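Local coordinates for protein glycerophosphodiester phosphodiesterase (Parabacteroides distasonis, PDB 3NO3) that belongs to the glycerophosphodiester phosphodiesterase family, has a TIM-barrel fold and holds a magnesium ion, at residues G12-E17 against T222-E227; R25-A30 against E86-R91; K94-R99 against A130-Y135; D176-V181 against N200-D205. One frame throughout, in Å; residues are numbered along the deposited sequence.

Contact 1 of 4, residues G12-E17 against T222-E227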
# COMPACT_ATOMS: atom_id res chain seq x y z
N GLY A 12 5.68 0.02 5.97
CA GLY A 12 6.64 -0.94 6.48
C GLY A 12 6.57 -1.08 7.97
O GLY A 12 5.74 -0.45 8.63
N TYR A 13 7.43 -1.93 8.53
CA TYR A 13 7.43 -2.07 9.97
C TYR A 13 8.27 -0.94 10.54
O TYR A 13 9.49 -1.06 10.68
CB TYR A 13 7.91 -3.43 10.45
CG TYR A 13 7.74 -3.74 11.94
CD1 TYR A 13 6.90 -3.00 12.79
CD2 TYR A 13 8.39 -4.84 12.49
CE1 TYR A 13 6.73 -3.33 14.11
CE2 TYR A 13 8.21 -5.18 13.83
CZ TYR A 13 7.37 -4.41 14.64
OH TYR A 13 7.19 -4.75 15.95
N TRP A 14 7.58 0.16 10.87
CA TRP A 14 8.21 1.38 11.33
C TRP A 14 8.17 1.58 12.84
O TRP A 14 9.02 2.31 13.33
CB TRP A 14 7.66 2.60 10.61
CG TRP A 14 6.25 2.91 10.88
CD1 TRP A 14 5.18 2.43 10.19
CD2 TRP A 14 5.73 3.80 11.87
NE1 TRP A 14 4.03 2.91 10.71
CE2 TRP A 14 4.32 3.77 11.74
CE3 TRP A 14 6.30 4.61 12.85
CZ2 TRP A 14 3.47 4.51 12.58
CZ3 TRP A 14 5.45 5.36 13.68
CH2 TRP A 14 4.06 5.29 13.54
N LYS A 15 7.25 0.94 13.57
CA LYS A 15 7.14 1.06 15.02
C LYS A 15 8.05 0.05 15.72
O LYS A 15 7.61 -0.84 16.47
CB LYS A 15 5.68 0.94 15.48
CG LYS A 15 4.85 2.22 15.16
CD LYS A 15 3.46 2.18 15.81
CE LYS A 15 3.48 2.41 17.36
NZ LYS A 15 3.91 3.78 17.69
N THR A 16 9.33 0.20 15.46
CA THR A 16 10.36 -0.70 15.94
C THR A 16 11.70 0.06 15.92
O THR A 16 11.89 0.98 15.10
CB THR A 16 10.39 -2.03 15.14
OG1 THR A 16 11.22 -2.97 15.83
CG2 THR A 16 10.91 -1.86 13.67
N GLU A 17 12.62 -0.33 16.82
CA GLU A 17 13.95 0.31 16.94
C GLU A 17 14.70 0.56 15.63
O GLU A 17 14.87 -0.36 14.82
CB GLU A 17 14.84 -0.55 17.83
CG GLU A 17 16.24 -0.02 18.09
CD GLU A 17 17.05 -0.95 19.02
OE1 GLU A 17 16.58 -2.07 19.37
OE2 GLU A 17 18.16 -0.53 19.40
N THR A 222 -4.25 -3.84 7.18
CA THR A 222 -3.16 -2.87 7.05
C THR A 222 -3.03 -2.20 8.40
O THR A 222 -3.99 -1.62 8.91
CB THR A 222 -3.41 -1.85 5.92
OG1 THR A 222 -3.43 -2.54 4.68
CG2 THR A 222 -2.30 -0.76 5.87
N THR A 223 -1.85 -2.30 9.00
CA THR A 223 -1.69 -1.90 10.41
C THR A 223 -0.31 -1.31 10.69
O THR A 223 0.67 -1.69 10.04
CB THR A 223 -1.90 -3.14 11.35
OG1 THR A 223 -1.70 -2.76 12.72
CG2 THR A 223 -0.96 -4.28 10.98
N ASP A 224 -0.26 -0.41 11.67
CA ASP A 224 1.03 0.07 12.26
C ASP A 224 1.58 -0.83 13.36
O ASP A 224 2.66 -0.54 13.86
CB ASP A 224 0.90 1.50 12.80
CG ASP A 224 0.61 2.55 11.70
OD1 ASP A 224 1.04 2.35 10.53
OD2 ASP A 224 -0.01 3.58 12.04
N LEU A 225 0.84 -1.87 13.78
CA LEU A 225 1.29 -2.84 14.80
C LEU A 225 1.20 -4.26 14.23
O LEU A 225 0.42 -5.07 14.72
CB LEU A 225 0.44 -2.69 16.08
CG LEU A 225 0.53 -1.33 16.82
CD1 LEU A 225 -0.50 -1.23 18.00
CD2 LEU A 225 1.91 -1.08 17.38
N PRO A 226 2.01 -4.56 13.18
CA PRO A 226 1.86 -5.85 12.46
C PRO A 226 2.11 -7.11 13.33
O PRO A 226 1.42 -8.12 13.13
CB PRO A 226 2.89 -5.74 11.32
CG PRO A 226 3.84 -4.72 11.75
CD PRO A 226 3.04 -3.73 12.54
N GLU A 227 3.06 -7.05 14.24
CA GLU A 227 3.32 -8.18 15.14
C GLU A 227 2.14 -8.50 16.08
O GLU A 227 1.90 -9.70 16.35
CB GLU A 227 4.61 -7.99 15.95
CG GLU A 227 5.88 -7.94 15.11
CD GLU A 227 7.15 -8.17 15.92
OE1 GLU A 227 7.75 -7.19 16.40
OE2 GLU A 227 7.59 -9.32 16.01
O HOH W 1 3.49 -1.25 10.06
O HOH W 2 3.89 -4.61 15.93
O HOH W 3 4.93 -0.27 12.29
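The ring of Tyr13 lies with one face against Pro226, whose CG stands 4.1 Å from the centroid of the Tyr13 ring and 27° off its normal, a CH-pi contact. CG is anti to the backbone N (chi1 -171°), and the far end of the ring comes close to Glu227, where the Tyr13 OH donates a short 2.5 Å hydrogen bond to Glu227 OE1. The carboxylate is turned steeply against the ring and accepts through the anti lone pair of OE1. Here the loop that follows strand 6-9 meets the end of strand 220-223 and the start of helix 226-236; strands 6-9 and 220-223 are parallel neighbours in the TIM barrel. Trp14 makes the second polar link: its NE1 donates to Asp224 OD1 over 3.0 Å at 157°. OD1 lies in the indole plane, whereas NE1 approaches it from above the carboxylate plane. The same oxygen is hydrogen-bonded to His10 ND1. On the exposed side Lys15 passes the Asp224 carbonyl, with CD 3.4 Å from Asp224 O, then bends, and its CE meets Leu225 CD2 at 3.8 Å. Between the backbones, water 3 accepts from Lys15 N and donates to Asp224 O.

Contact 2 of 4, residues R25-A30 against E86-R91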
# COMPACT_ATOMS: atom_id res chain seq x y z
N ARG A 25 14.73 0.58 6.22
CA ARG A 25 14.65 -0.18 7.46
C ARG A 25 13.26 -0.76 7.67
O ARG A 25 13.14 -1.90 8.06
CB ARG A 25 15.07 0.72 8.63
CG ARG A 25 14.99 0.14 10.02
CD ARG A 25 15.96 -0.94 10.38
NE ARG A 25 16.20 -0.95 11.84
CZ ARG A 25 16.90 -1.86 12.51
NH1 ARG A 25 17.06 -1.72 13.83
NH2 ARG A 25 17.44 -2.92 11.91
N SER A 26 12.20 0.01 7.38
CA SER A 26 10.82 -0.49 7.61
C SER A 26 10.43 -1.62 6.65
O SER A 26 9.75 -2.56 7.06
CB SER A 26 9.78 0.65 7.65
OG SER A 26 9.46 1.21 6.36
N LEU A 27 10.90 -1.52 5.41
CA LEU A 27 10.74 -2.56 4.42
C LEU A 27 11.48 -3.84 4.89
O LEU A 27 10.92 -4.93 4.83
CB LEU A 27 11.29 -2.10 3.08
CG LEU A 27 11.38 -3.12 1.95
CD1 LEU A 27 10.02 -3.65 1.58
CD2 LEU A 27 12.09 -2.48 0.79
N GLU A 28 12.73 -3.67 5.34
CA GLU A 28 13.53 -4.80 5.84
C GLU A 28 12.90 -5.47 7.05
O GLU A 28 12.82 -6.70 7.13
CB GLU A 28 14.95 -4.35 6.21
CG GLU A 28 15.84 -3.91 5.03
CD GLU A 28 17.19 -3.30 5.47
OE1 GLU A 28 17.33 -2.86 6.64
OE2 GLU A 28 18.14 -3.26 4.63
N ARG A 29 12.43 -4.65 7.99
CA ARG A 29 11.80 -5.19 9.18
C ARG A 29 10.45 -5.88 8.89
O ARG A 29 10.15 -6.92 9.51
CB ARG A 29 11.67 -4.10 10.25
CG ARG A 29 13.00 -3.57 10.76
CD ARG A 29 13.76 -4.52 11.73
NE ARG A 29 13.04 -4.67 12.98
CZ ARG A 29 12.43 -5.77 13.45
NH1 ARG A 29 12.46 -6.95 12.83
NH2 ARG A 29 11.78 -5.67 14.59
N ALA A 30 9.66 -5.36 7.96
CA ALA A 30 8.44 -6.08 7.48
C ALA A 30 8.74 -7.48 6.96
O ALA A 30 8.04 -8.45 7.30
CB ALA A 30 7.69 -5.27 6.42
N GLU A 86 13.31 3.55 -7.14
CA GLU A 86 14.31 2.62 -7.61
C GLU A 86 15.09 1.98 -6.47
O GLU A 86 15.30 0.77 -6.50
CB GLU A 86 15.29 3.32 -8.53
CG GLU A 86 16.36 2.41 -9.15
CD GLU A 86 17.42 3.17 -9.95
OE1 GLU A 86 17.74 4.35 -9.60
OE2 GLU A 86 17.96 2.54 -10.93
N GLN A 87 15.57 2.79 -5.54
CA GLN A 87 16.27 2.24 -4.34
C GLN A 87 15.39 1.29 -3.53
O GLN A 87 15.84 0.23 -3.01
CB GLN A 87 16.73 3.37 -3.42
CG GLN A 87 17.94 4.14 -3.98
CD GLN A 87 18.11 5.52 -3.41
OE1 GLN A 87 17.40 5.93 -2.48
NE2 GLN A 87 19.09 6.23 -3.94
N TYR A 88 14.12 1.67 -3.39
CA TYR A 88 13.15 0.88 -2.60
C TYR A 88 12.97 -0.46 -3.24
O TYR A 88 13.04 -1.50 -2.56
CB TYR A 88 11.80 1.62 -2.44
CG TYR A 88 11.19 1.51 -1.05
CD1 TYR A 88 11.72 2.24 0.00
CD2 TYR A 88 10.11 0.68 -0.79
CE1 TYR A 88 11.19 2.16 1.30
CE2 TYR A 88 9.56 0.61 0.50
CZ TYR A 88 10.11 1.35 1.53
OH TYR A 88 9.60 1.22 2.81
N LEU A 89 12.81 -0.46 -4.57
CA LEU A 89 12.66 -1.67 -5.34
C LEU A 89 13.93 -2.51 -5.44
O LEU A 89 13.82 -3.74 -5.44
CB LEU A 89 12.11 -1.35 -6.74
CG LEU A 89 10.72 -0.68 -6.66
CD1 LEU A 89 10.22 -0.43 -8.07
CD2 LEU A 89 9.69 -1.45 -5.81
N LYS A 90 15.11 -1.90 -5.51
CA LYS A 90 16.35 -2.66 -5.53
C LYS A 90 16.46 -3.47 -4.23
O LYS A 90 16.84 -4.65 -4.24
CB LYS A 90 17.55 -1.71 -5.72
CG LYS A 90 18.95 -2.35 -5.74
CD LYS A 90 20.04 -1.34 -6.19
CE LYS A 90 21.48 -1.83 -6.01
NZ LYS A 90 21.84 -2.14 -4.58
N ARG A 91 16.10 -2.85 -3.10
CA ARG A 91 16.15 -3.57 -1.81
C ARG A 91 15.07 -4.67 -1.74
O ARG A 91 15.35 -5.79 -1.35
CB ARG A 91 15.99 -2.58 -0.63
CG ARG A 91 16.20 -3.20 0.79
CD ARG A 91 17.61 -3.60 1.04
NE ARG A 91 17.79 -4.45 2.21
CZ ARG A 91 17.73 -5.79 2.23
NH1 ARG A 91 17.44 -6.52 1.16
NH2 ARG A 91 17.96 -6.41 3.38
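Leu27 and Tyr88 form the tightly packed part of this interface, sliding past each other in opposite directions. Leu27 CD2 sits over one face of the phenol, 4.2 Å from the Tyr88 ring centroid and 19° off the normal, in CH-pi geometry. CB of Leu27 covers the far end of the ring at 4.0 Å from Tyr88 CZ, while CD2 also touches the Tyr88 backbone, 3.6 Å from Tyr88 O. All this is buried, and the ring of Tyr88 additionally meets Phe40. The partly exposed side is built differently, with Glu28 and Arg91 crossing at about a right angle in a salt bridge. Arg91 NE donates a nearly straight bond (174°) of 2.7 Å to Glu28 OE2, using the anti lone pair of that oxygen, which lies in the guanidinium plane. Arg91 NH2 adds only a weak, bent bond to the same atom. Arg91 CG, anti to the backbone N (chi1 -173°), passes Leu27 CD2, so the aliphatic part of the arginine joins the apolar patch to the ion pair. The axes of helix segments 25-30 and 86-91 approach to 10.6 Å and run nearly parallel, as adjacent helices do on the outside of a TIM barrel.

Contact 3 of 4, residues K94-R99 against A130-Y135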
# COMPACT_ATOMS: atom_id res chain seq x y z
N LYS A 94 15.71 -8.23 -3.31
CA LYS A 94 16.41 -9.24 -2.51
C LYS A 94 15.57 -9.85 -1.37
O LYS A 94 15.97 -10.87 -0.79
CB LYS A 94 17.66 -8.65 -1.90
CG LYS A 94 18.65 -7.97 -2.84
CD LYS A 94 19.88 -7.57 -2.02
CE LYS A 94 20.61 -6.36 -2.54
NZ LYS A 94 20.08 -5.07 -1.96
N LEU A 95 14.44 -9.22 -1.02
CA LEU A 95 13.53 -9.68 0.04
C LEU A 95 12.39 -10.49 -0.58
O LEU A 95 11.30 -9.95 -0.89
CB LEU A 95 13.00 -8.49 0.83
CG LEU A 95 14.04 -7.61 1.54
CD1 LEU A 95 13.33 -6.33 2.01
CD2 LEU A 95 14.74 -8.33 2.69
N LYS A 96 12.63 -11.79 -0.76
CA LYS A 96 11.79 -12.63 -1.62
C LYS A 96 10.40 -13.01 -1.07
O LYS A 96 9.45 -13.23 -1.82
CB LYS A 96 12.55 -13.93 -1.98
CG LYS A 96 13.88 -13.72 -2.74
CD LYS A 96 13.71 -13.00 -4.07
CE LYS A 96 15.07 -12.89 -4.86
NZ LYS A 96 14.92 -12.20 -6.18
N ASN A 97 10.29 -13.05 0.24
CA ASN A 97 9.07 -13.45 0.91
C ASN A 97 7.91 -12.42 0.90
O ASN A 97 6.82 -12.76 1.36
CB ASN A 97 9.44 -13.78 2.39
CG ASN A 97 10.00 -12.53 3.17
OD1 ASN A 97 10.53 -11.58 2.54
ND2 ASN A 97 9.90 -12.56 4.52
N ILE A 98 8.10 -11.19 0.43
CA ILE A 98 7.14 -10.15 0.75
C ILE A 98 6.51 -9.50 -0.48
O ILE A 98 7.15 -9.28 -1.49
CB ILE A 98 7.76 -9.14 1.72
CG1 ILE A 98 6.68 -8.39 2.52
CG2 ILE A 98 8.74 -8.21 1.04
CD1 ILE A 98 7.18 -8.04 3.91
N ARG A 99 5.21 -9.26 -0.36
CA ARG A 99 4.41 -8.60 -1.36
C ARG A 99 4.58 -7.08 -1.20
O ARG A 99 4.64 -6.59 -0.07
CB ARG A 99 2.95 -8.95 -1.09
CG ARG A 99 2.06 -8.78 -2.24
CD ARG A 99 2.17 -9.97 -3.14
NE ARG A 99 1.33 -9.72 -4.28
CZ ARG A 99 1.28 -10.46 -5.36
NH1 ARG A 99 2.00 -11.60 -5.47
NH2 ARG A 99 0.44 -10.09 -6.33
N ALA A 130 6.94 -7.04 -11.15
CA ALA A 130 5.51 -6.98 -11.50
C ALA A 130 4.69 -8.13 -10.88
O ALA A 130 3.53 -7.94 -10.53
CB ALA A 130 5.32 -6.94 -13.04
N LYS A 131 5.29 -9.32 -10.74
CA LYS A 131 4.64 -10.46 -10.08
C LYS A 131 4.36 -10.25 -8.61
O LYS A 131 3.47 -10.91 -8.09
CB LYS A 131 5.43 -11.76 -10.22
CG LYS A 131 5.61 -12.27 -11.63
CD LYS A 131 6.60 -13.50 -11.62
CE LYS A 131 6.65 -14.21 -12.96
NZ LYS A 131 6.98 -13.24 -14.05
N ARG A 132 5.11 -9.38 -7.94
CA ARG A 132 4.99 -9.21 -6.48
C ARG A 132 4.46 -7.84 -6.05
O ARG A 132 4.40 -7.58 -4.86
CB ARG A 132 6.36 -9.43 -5.80
CG ARG A 132 7.02 -10.69 -6.06
CD ARG A 132 8.50 -10.76 -5.54
NE ARG A 132 8.65 -10.02 -4.32
CZ ARG A 132 9.79 -9.57 -3.81
NH1 ARG A 132 11.01 -9.86 -4.33
NH2 ARG A 132 9.69 -8.85 -2.72
N THR A 133 4.03 -6.99 -7.00
CA THR A 133 3.58 -5.65 -6.71
C THR A 133 2.09 -5.46 -7.00
O THR A 133 1.62 -5.65 -8.13
CB THR A 133 4.42 -4.61 -7.53
OG1 THR A 133 5.82 -4.81 -7.27
CG2 THR A 133 4.02 -3.19 -7.19
N ASP A 134 1.37 -5.07 -5.96
CA ASP A 134 -0.07 -4.77 -5.98
C ASP A 134 -0.21 -3.25 -5.83
O ASP A 134 0.53 -2.63 -5.08
CB ASP A 134 -0.77 -5.44 -4.79
CG ASP A 134 -0.66 -6.95 -4.78
OD1 ASP A 134 -0.18 -7.60 -5.75
OD2 ASP A 134 -1.10 -7.50 -3.75
N TYR A 135 -1.14 -2.64 -6.57
CA TYR A 135 -1.31 -1.19 -6.55
C TYR A 135 -2.57 -0.80 -5.77
O TYR A 135 -3.63 -1.49 -5.83
CB TYR A 135 -1.43 -0.66 -8.00
CG TYR A 135 -0.22 -0.93 -8.84
CD1 TYR A 135 0.98 -0.24 -8.62
CD2 TYR A 135 -0.25 -1.88 -9.86
CE1 TYR A 135 2.12 -0.48 -9.39
CE2 TYR A 135 0.92 -2.16 -10.64
CZ TYR A 135 2.11 -1.44 -10.38
OH TYR A 135 3.24 -1.66 -11.18
O HOH W 4 11.71 -11.53 -6.83
O HOH W 5 0.90 -12.02 -9.00
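Arg99 and Asp134 cross at about a right angle, with guanidinium and carboxylate planes 58° apart. Arg99 grips one oxygen side-on in a salt bridge: NH2 reaches Asp134 OD1 at 2.6 Å on its syn lone pair, and NE reaches the same OD1 at 3.0 Å from above the carboxylate plane. A bend at chi2 (81°) sets CD over the Arg132 backbone, 3.7 Å from Arg132 O, before the guanidinium turns to the aspartate. Arg132 extends the other way, into the type I beta turn from Leu95 to Ile98. Its NH2 and NE both donate to Ile98 O, at 2.9 Å and 3.3 Å respectively, each with the acceptor tilted out of the guanidinium plane. Lys96 O lies over the centre of that guanidinium, 4.1 Å above its plane, while water 4 sits at its edge. Arg132 thus holds the turn, while Arg99 is bound to Asp134 of strand 133-137. Arg132 NH2 also hydrogen-bonds to Ala92 O near the end of helix 85-94. Leu95 and Ile98 pack on helix 24-32, and Arg99 opens strand 99-104, which in the barrel runs parallel to strand 133-137 on one side and strand 37-44 on the other.

Contact 4 of 4, residues D176-V181 against N200-D205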
# COMPACT_ATOMS: atom_id res chain seq x y z
N ASP A 176 -9.70 -1.48 -0.51
CA ASP A 176 -8.79 -1.23 0.60
C ASP A 176 -9.32 0.02 1.32
O ASP A 176 -8.96 1.14 0.99
CB ASP A 176 -7.37 -1.06 0.05
CG ASP A 176 -6.33 -0.98 1.09
OD1 ASP A 176 -6.60 -1.14 2.29
OD2 ASP A 176 -5.17 -0.86 0.69
N TYR A 177 -10.25 -0.19 2.24
CA TYR A 177 -11.11 0.88 2.74
C TYR A 177 -10.89 1.13 4.23
O TYR A 177 -10.50 0.22 4.97
CB TYR A 177 -12.56 0.54 2.47
CG TYR A 177 -13.10 0.74 1.05
CD1 TYR A 177 -12.32 1.25 -0.02
CD2 TYR A 177 -14.45 0.50 0.80
CE1 TYR A 177 -12.86 1.45 -1.25
CE2 TYR A 177 -15.01 0.74 -0.46
CZ TYR A 177 -14.21 1.23 -1.47
OH TYR A 177 -14.74 1.48 -2.68
N HIS A 178 -11.14 2.37 4.67
CA HIS A 178 -11.03 2.73 6.09
C HIS A 178 -11.98 1.87 6.92
O HIS A 178 -13.06 1.54 6.47
CB HIS A 178 -11.32 4.23 6.29
CG HIS A 178 -11.08 4.72 7.69
ND1 HIS A 178 -12.11 5.10 8.51
CD2 HIS A 178 -9.94 4.89 8.40
CE1 HIS A 178 -11.61 5.49 9.68
NE2 HIS A 178 -10.30 5.38 9.63
N TYR A 179 -11.55 1.46 8.10
CA TYR A 179 -12.38 0.57 8.90
C TYR A 179 -13.82 1.05 9.13
O TYR A 179 -14.72 0.23 9.14
CB TYR A 179 -11.69 0.18 10.23
CG TYR A 179 -11.43 1.29 11.21
CD1 TYR A 179 -12.40 1.68 12.13
CD2 TYR A 179 -10.18 1.89 11.30
CE1 TYR A 179 -12.13 2.69 13.09
CE2 TYR A 179 -9.91 2.88 12.24
CZ TYR A 179 -10.89 3.29 13.12
OH TYR A 179 -10.62 4.28 14.03
N LYS A 180 -14.03 2.35 9.27
CA LYS A 180 -15.39 2.87 9.49
C LYS A 180 -16.32 2.69 8.32
O LYS A 180 -17.54 2.51 8.51
CB LYS A 180 -15.36 4.34 9.92
CG LYS A 180 -14.76 4.49 11.32
CD LYS A 180 -14.83 5.93 11.85
CE LYS A 180 -14.60 5.97 13.37
NZ LYS A 180 -13.52 6.91 13.67
N VAL A 181 -15.75 2.70 7.11
CA VAL A 181 -16.53 2.38 5.91
C VAL A 181 -17.05 0.94 5.99
O VAL A 181 -18.23 0.70 5.71
CB VAL A 181 -15.72 2.60 4.61
CG1 VAL A 181 -16.52 2.16 3.39
CG2 VAL A 181 -15.29 4.10 4.46
N ASN A 200 -9.40 -5.34 1.97
CA ASN A 200 -8.27 -4.88 2.81
C ASN A 200 -8.83 -3.72 3.65
O ASN A 200 -9.76 -3.02 3.19
CB ASN A 200 -7.11 -4.48 1.89
CG ASN A 200 -5.80 -4.10 2.60
OD1 ASN A 200 -5.66 -4.05 3.84
ND2 ASN A 200 -4.80 -3.84 1.76
N VAL A 201 -8.35 -3.59 4.89
CA VAL A 201 -8.83 -2.55 5.78
C VAL A 201 -7.65 -1.80 6.41
O VAL A 201 -6.65 -2.42 6.76
CB VAL A 201 -9.80 -3.12 6.86
CG1 VAL A 201 -9.10 -4.16 7.80
CG2 VAL A 201 -10.45 -1.99 7.65
N TRP A 202 -7.77 -0.47 6.52
CA TRP A 202 -6.68 0.38 7.06
C TRP A 202 -7.21 1.41 8.07
O TRP A 202 -8.42 1.67 8.07
CB TRP A 202 -5.94 1.12 5.92
CG TRP A 202 -6.80 1.98 5.04
CD1 TRP A 202 -7.41 1.62 3.88
CD2 TRP A 202 -7.12 3.37 5.24
NE1 TRP A 202 -8.11 2.65 3.36
CE2 TRP A 202 -7.95 3.76 4.16
CE3 TRP A 202 -6.78 4.33 6.21
CZ2 TRP A 202 -8.47 5.06 4.03
CZ3 TRP A 202 -7.28 5.64 6.07
CH2 TRP A 202 -8.13 5.98 5.00
N THR A 203 -6.39 1.98 8.97
CA THR A 203 -5.11 1.47 9.44
C THR A 203 -5.52 0.96 10.81
O THR A 203 -5.94 1.76 11.63
CB THR A 203 -4.05 2.58 9.44
OG1 THR A 203 -3.78 2.91 8.07
CG2 THR A 203 -2.76 2.11 10.06
N VAL A 204 -5.52 -0.36 11.02
CA VAL A 204 -6.17 -0.93 12.22
C VAL A 204 -5.16 -1.33 13.26
O VAL A 204 -4.40 -2.26 13.02
CB VAL A 204 -7.05 -2.13 11.86
CG1 VAL A 204 -7.70 -2.69 13.14
CG2 VAL A 204 -8.12 -1.65 10.87
N ASP A 205 -5.13 -0.61 14.39
CA ASP A 205 -4.15 -0.80 15.47
C ASP A 205 -4.72 -1.28 16.83
O ASP A 205 -3.98 -1.87 17.63
CB ASP A 205 -3.35 0.50 15.67
CG ASP A 205 -2.59 0.94 14.39
OD1 ASP A 205 -2.38 0.12 13.48
OD2 ASP A 205 -2.23 2.13 14.29
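Trp202 CG lies between the backbone N and the carbonyl carbon (chi1 57°), and His178 CG is anti to its backbone N (chi1 -174°); the indole lies over the partner strand, and the imidazole meets it there. The segments are adjacent parallel strands of the TIM barrel, 174-178 and 198-202, taken at the ends where they run into a helix and a loop. Tyr177 makes the backbone pairing: its N donates to Asn200 O, and its O accepts from Trp202 N, so that both bonds flank Val201. Two residues on, Tyr179 N, in the first turn of helix 179-184, donates to Trp202 O. The indole spans the strand edgewise and facewise at once. Its NE1 donates to Asp176 O at 2.9 Å, a bent bond (134°) with the acceptor in the ring plane, while one face covers the His178 backbone. His178 CB stands 3.9 Å from the centroid of the Trp202 six-membered ring, and the imidazole presents its edge to that face, with CD2 3.6 Å from Trp202 CZ3. A cis peptide follows Trp202, and a bound glycerol, probably from the crystallisation liquor, lies about 4 Å from its side chain. On the other face of the sheet, Val201 CG2 wedges against Tyr179, 3.6 Å from Tyr179 CB. Near the indole, Asp176 and Asn200 point the same way with carboxylate and amide stacked; Asp176 OD1 rests 3.1 Å from Asn200 CG, and Asn200 OD1 turns to Thr222 OG1.

How the contacts relate
Contacts 1 and 4 meet where strands 198-202 and 220-223 pair: Thr222 N lies 2.8 Å from Val201 O, and Thr223 OG1 2.8 Å from Val204 O. Contact 1 also joins contact 2, with Tyr13 N 2.8 Å from Ser26 O, and contact 2 leans on contact 3 through Leu27 CG, 3.8 Å from Leu95 CD1. The series thus follows the barrel, with contacts 2 and 4 on opposite sides of the chain's centre, their own centres about 24 Å apart. Glu39, Asp41 and Glu103 form a magnesium site; a bound magnesium ion lies about 7 Å from the side chain of Thr203 and about 9 Å from that of Asp224, against about 12 Å for Asp134.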